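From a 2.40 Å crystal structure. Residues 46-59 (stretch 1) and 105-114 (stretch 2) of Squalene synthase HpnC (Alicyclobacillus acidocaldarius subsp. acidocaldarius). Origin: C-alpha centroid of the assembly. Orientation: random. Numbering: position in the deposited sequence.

Stretch 1, residues 46-59: SVYAFCRGVDDLGD
Stretch 2 105-114: PFLRLIEANR

Two helical segments, starting at residues 46 and 105 within longer helices, run side by side in nearly the same direction, their axes crossing at -20° with a closest approach of 9.6 Å. CA atoms pair in register: Phe 50 with Phe 106 (8.4 Å), Cys 51 with Leu 109 (7.4 Å), Val 54 with Ile 110 (6.2 Å) and, beyond the first helix, Gly 58 with Asn 113 (6.7 Å).

Phe 50, chi1 t and chi2 89°, points its CA-to-CB bond toward the second helix. Phe 106, chi1 m and chi2 -81°, leaves sideways and turns its edge onto the Phe 50 face: planes at 88°, centroids 5.0 Å apart, Phe 50 CE2 to Phe 106 CD1 3.6 Å. Leu 109 (m, t) places CD1 at the Phe 50 ring edge, 4.1 Å from CE2, and 3.9 Å from SG of Cys 51 (m).

Beta-branched Val 54 (t) is compact enough for CG1 to lie 3.4 Å from Leu 109 O, while its CG2 is 4.3 Å from Ile 110 CG1 (m, t).

Polarity enters where the first helix gives way to a turn. Asn 113, chi1 t and chi2 -66°, suits this place because its amide can donate: ND2 makes a weak hydrogen bond to Leu 57 O (3.0 Å, 143°). Gly 58 (phi/psi -98/-133) lacks a CB, which would clash with Asp 55 O.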

# COMPACT_ATOMS: atom_id res chain seq x y z
N SER A 46 12.30 -7.87 3.78
CA SER A 46 12.12 -7.45 5.18
C SER A 46 11.02 -6.39 5.34
O SER A 46 10.27 -6.41 6.32
CB SER A 46 13.43 -6.96 5.79
OG SER A 46 13.93 -5.83 5.10
N VAL A 47 10.90 -5.48 4.37
CA VAL A 47 9.85 -4.46 4.41
C VAL A 47 8.49 -5.10 4.20
O VAL A 47 7.52 -4.79 4.91
CB VAL A 47 10.10 -3.33 3.41
CG1 VAL A 47 8.88 -2.44 3.27
CG2 VAL A 47 11.31 -2.51 3.85
N TYR A 48 8.41 -6.02 3.24
CA TYR A 48 7.16 -6.72 2.98
C TYR A 48 6.74 -7.67 4.10
O TYR A 48 5.55 -7.75 4.41
CB TYR A 48 7.16 -7.38 1.60
CG TYR A 48 6.75 -6.40 0.53
CD1 TYR A 48 5.41 -6.27 0.16
CD2 TYR A 48 7.69 -5.58 -0.10
CE1 TYR A 48 5.02 -5.36 -0.82
CE2 TYR A 48 7.31 -4.67 -1.09
CZ TYR A 48 5.98 -4.57 -1.44
OH TYR A 48 5.59 -3.67 -2.41
N ALA A 49 7.71 -8.36 4.72
CA ALA A 49 7.40 -9.16 5.91
C ALA A 49 6.83 -8.27 7.01
O ALA A 49 5.86 -8.63 7.66
CB ALA A 49 8.62 -9.93 6.42
N PHE A 50 7.40 -7.07 7.19
CA PHE A 50 6.83 -6.11 8.13
C PHE A 50 5.35 -5.79 7.81
O PHE A 50 4.52 -5.77 8.72
CB PHE A 50 7.66 -4.83 8.21
CG PHE A 50 6.99 -3.73 8.98
CD1 PHE A 50 7.16 -3.61 10.36
CD2 PHE A 50 6.15 -2.82 8.33
CE1 PHE A 50 6.53 -2.60 11.07
CE2 PHE A 50 5.51 -1.82 9.04
CZ PHE A 50 5.70 -1.71 10.41
N CYS A 51 5.04 -5.53 6.54
CA CYS A 51 3.66 -5.23 6.13
C CYS A 51 2.73 -6.43 6.33
O CYS A 51 1.58 -6.26 6.73
CB CYS A 51 3.60 -4.77 4.67
SG CYS A 51 4.52 -3.25 4.33
N ARG A 52 3.22 -7.63 6.05
CA ARG A 52 2.48 -8.86 6.31
C ARG A 52 2.08 -8.93 7.78
O ARG A 52 0.95 -9.30 8.11
CB ARG A 52 3.29 -10.10 5.91
CG ARG A 52 2.59 -11.42 6.21
CD ARG A 52 3.56 -12.51 6.63
NE ARG A 52 2.87 -13.62 7.29
CZ ARG A 52 2.62 -14.81 6.72
NH1 ARG A 52 3.00 -15.06 5.48
NH2 ARG A 52 1.97 -15.74 7.42
N GLY A 53 3.01 -8.56 8.66
CA GLY A 53 2.77 -8.55 10.10
C GLY A 53 1.62 -7.64 10.49
O GLY A 53 0.81 -7.99 11.33
N VAL A 54 1.54 -6.47 9.85
CA VAL A 54 0.42 -5.55 10.09
C VAL A 54 -0.90 -6.11 9.52
O VAL A 54 -1.94 -6.00 10.16
CB VAL A 54 0.68 -4.12 9.55
CG1 VAL A 54 -0.36 -3.14 10.09
CG2 VAL A 54 2.08 -3.64 9.92
N ASP A 55 -0.84 -6.71 8.33
CA ASP A 55 -2.01 -7.35 7.72
C ASP A 55 -2.62 -8.42 8.62
O ASP A 55 -3.83 -8.45 8.82
CB ASP A 55 -1.66 -7.96 6.36
CG ASP A 55 -1.48 -6.91 5.26
OD1 ASP A 55 -1.75 -5.71 5.51
OD2 ASP A 55 -1.07 -7.30 4.14
N ASP A 56 -1.77 -9.29 9.17
CA ASP A 56 -2.21 -10.40 10.02
C ASP A 56 -2.97 -9.96 11.27
O ASP A 56 -3.75 -10.73 11.84
CB ASP A 56 -1.01 -11.27 10.43
CG ASP A 56 -0.54 -12.17 9.30
OD1 ASP A 56 -1.13 -12.14 8.20
OD2 ASP A 56 0.44 -12.92 9.52
N LEU A 57 -2.75 -8.72 11.69
CA LEU A 57 -3.48 -8.14 12.82
C LEU A 57 -4.70 -7.35 12.33
O LEU A 57 -5.06 -6.32 12.90
CB LEU A 57 -2.54 -7.28 13.68
CG LEU A 57 -1.27 -7.98 14.24
CD1 LEU A 57 -0.35 -6.96 14.90
CD2 LEU A 57 -1.61 -9.12 15.22
N GLY A 58 -5.34 -7.86 11.27
CA GLY A 58 -6.50 -7.22 10.65
C GLY A 58 -7.82 -7.81 11.11
O GLY A 58 -8.03 -8.00 12.31
N ASP A 59 -8.69 -8.10 10.15
CA ASP A 59 -10.05 -8.60 10.42
C ASP A 59 -10.09 -10.00 11.01
O ASP A 59 -10.95 -10.30 11.84
CB ASP A 59 -10.91 -8.55 9.15
CG ASP A 59 -11.36 -7.13 8.79
OD1 ASP A 59 -11.34 -6.24 9.67
OD2 ASP A 59 -11.74 -6.91 7.62
N PRO A 105 7.19 6.14 8.03
CA PRO A 105 6.36 5.28 7.18
C PRO A 105 5.94 3.97 7.84
O PRO A 105 4.82 3.51 7.62
CB PRO A 105 7.26 5.00 5.98
CG PRO A 105 8.21 6.15 5.95
CD PRO A 105 8.47 6.49 7.38
N PHE A 106 6.82 3.38 8.65
CA PHE A 106 6.49 2.16 9.38
C PHE A 106 5.36 2.41 10.38
O PHE A 106 4.40 1.63 10.43
CB PHE A 106 7.72 1.60 10.09
CG PHE A 106 8.77 1.09 9.16
CD1 PHE A 106 8.67 -0.18 8.61
CD2 PHE A 106 9.88 1.87 8.84
CE1 PHE A 106 9.64 -0.66 7.74
CE2 PHE A 106 10.85 1.39 7.98
CZ PHE A 106 10.74 0.13 7.43
N LEU A 107 5.48 3.49 11.16
CA LEU A 107 4.44 3.90 12.11
C LEU A 107 3.11 4.22 11.42
O LEU A 107 2.06 4.05 12.01
CB LEU A 107 4.89 5.11 12.94
CG LEU A 107 6.07 4.96 13.91
CD1 LEU A 107 6.53 6.33 14.39
CD2 LEU A 107 5.73 4.06 15.09
N ARG A 108 3.17 4.69 10.18
CA ARG A 108 1.95 5.01 9.44
C ARG A 108 1.22 3.77 8.95
O ARG A 108 -0.01 3.73 8.94
CB ARG A 108 2.23 5.98 8.30
CG ARG A 108 2.40 7.39 8.80
CD ARG A 108 2.61 8.39 7.69
NE ARG A 108 2.45 9.75 8.20
CZ ARG A 108 2.66 10.85 7.49
NH1 ARG A 108 3.05 10.78 6.23
NH2 ARG A 108 2.49 12.04 8.05
N LEU A 109 1.98 2.76 8.56
CA LEU A 109 1.40 1.48 8.14
C LEU A 109 0.70 0.79 9.30
O LEU A 109 -0.32 0.14 9.10
CB LEU A 109 2.48 0.57 7.56
CG LEU A 109 2.90 0.97 6.15
CD1 LEU A 109 4.26 0.37 5.82
CD2 LEU A 109 1.83 0.58 5.13
N ILE A 110 1.28 0.94 10.50
CA ILE A 110 0.69 0.44 11.74
C ILE A 110 -0.61 1.20 12.03
O ILE A 110 -1.63 0.59 12.34
CB ILE A 110 1.68 0.55 12.93
CG1 ILE A 110 2.77 -0.52 12.80
CG2 ILE A 110 0.96 0.43 14.27
CD1 ILE A 110 3.91 -0.38 13.79
N GLU A 111 -0.55 2.52 11.90
CA GLU A 111 -1.71 3.40 12.09
C GLU A 111 -2.82 3.13 11.07
O GLU A 111 -3.99 3.27 11.39
CB GLU A 111 -1.27 4.87 12.06
CG GLU A 111 -2.38 5.91 12.15
CD GLU A 111 -3.01 6.02 13.53
OE1 GLU A 111 -2.57 5.31 14.47
OE2 GLU A 111 -3.95 6.84 13.68
N ALA A 112 -2.45 2.73 9.85
CA ALA A 112 -3.43 2.40 8.80
C ALA A 112 -4.42 1.34 9.27
O ALA A 112 -5.61 1.42 8.99
CB ALA A 112 -2.73 1.94 7.53
N ASN A 113 -3.90 0.34 9.99
CA ASN A 113 -4.72 -0.71 10.58
C ASN A 113 -5.71 -0.15 11.62
O ASN A 113 -6.87 -0.56 11.64
CB ASN A 113 -3.80 -1.78 11.19
CG ASN A 113 -4.56 -3.02 11.64
OD1 ASN A 113 -5.36 -2.97 12.57
ND2 ASN A 113 -4.28 -4.14 10.99
N ARG A 114 -5.26 0.79 12.45
CA ARG A 114 -6.14 1.46 13.42
C ARG A 114 -7.20 2.30 12.72
O ARG A 114 -8.33 2.39 13.20
CB ARG A 114 -5.34 2.34 14.39
CG ARG A 114 -4.27 1.61 15.18
CD ARG A 114 -3.64 2.52 16.22
NE ARG A 114 -2.52 1.88 16.91
CZ ARG A 114 -1.24 2.18 16.71
NH1 ARG A 114 -0.88 3.13 15.85
NH2 ARG A 114 -0.30 1.53 17.39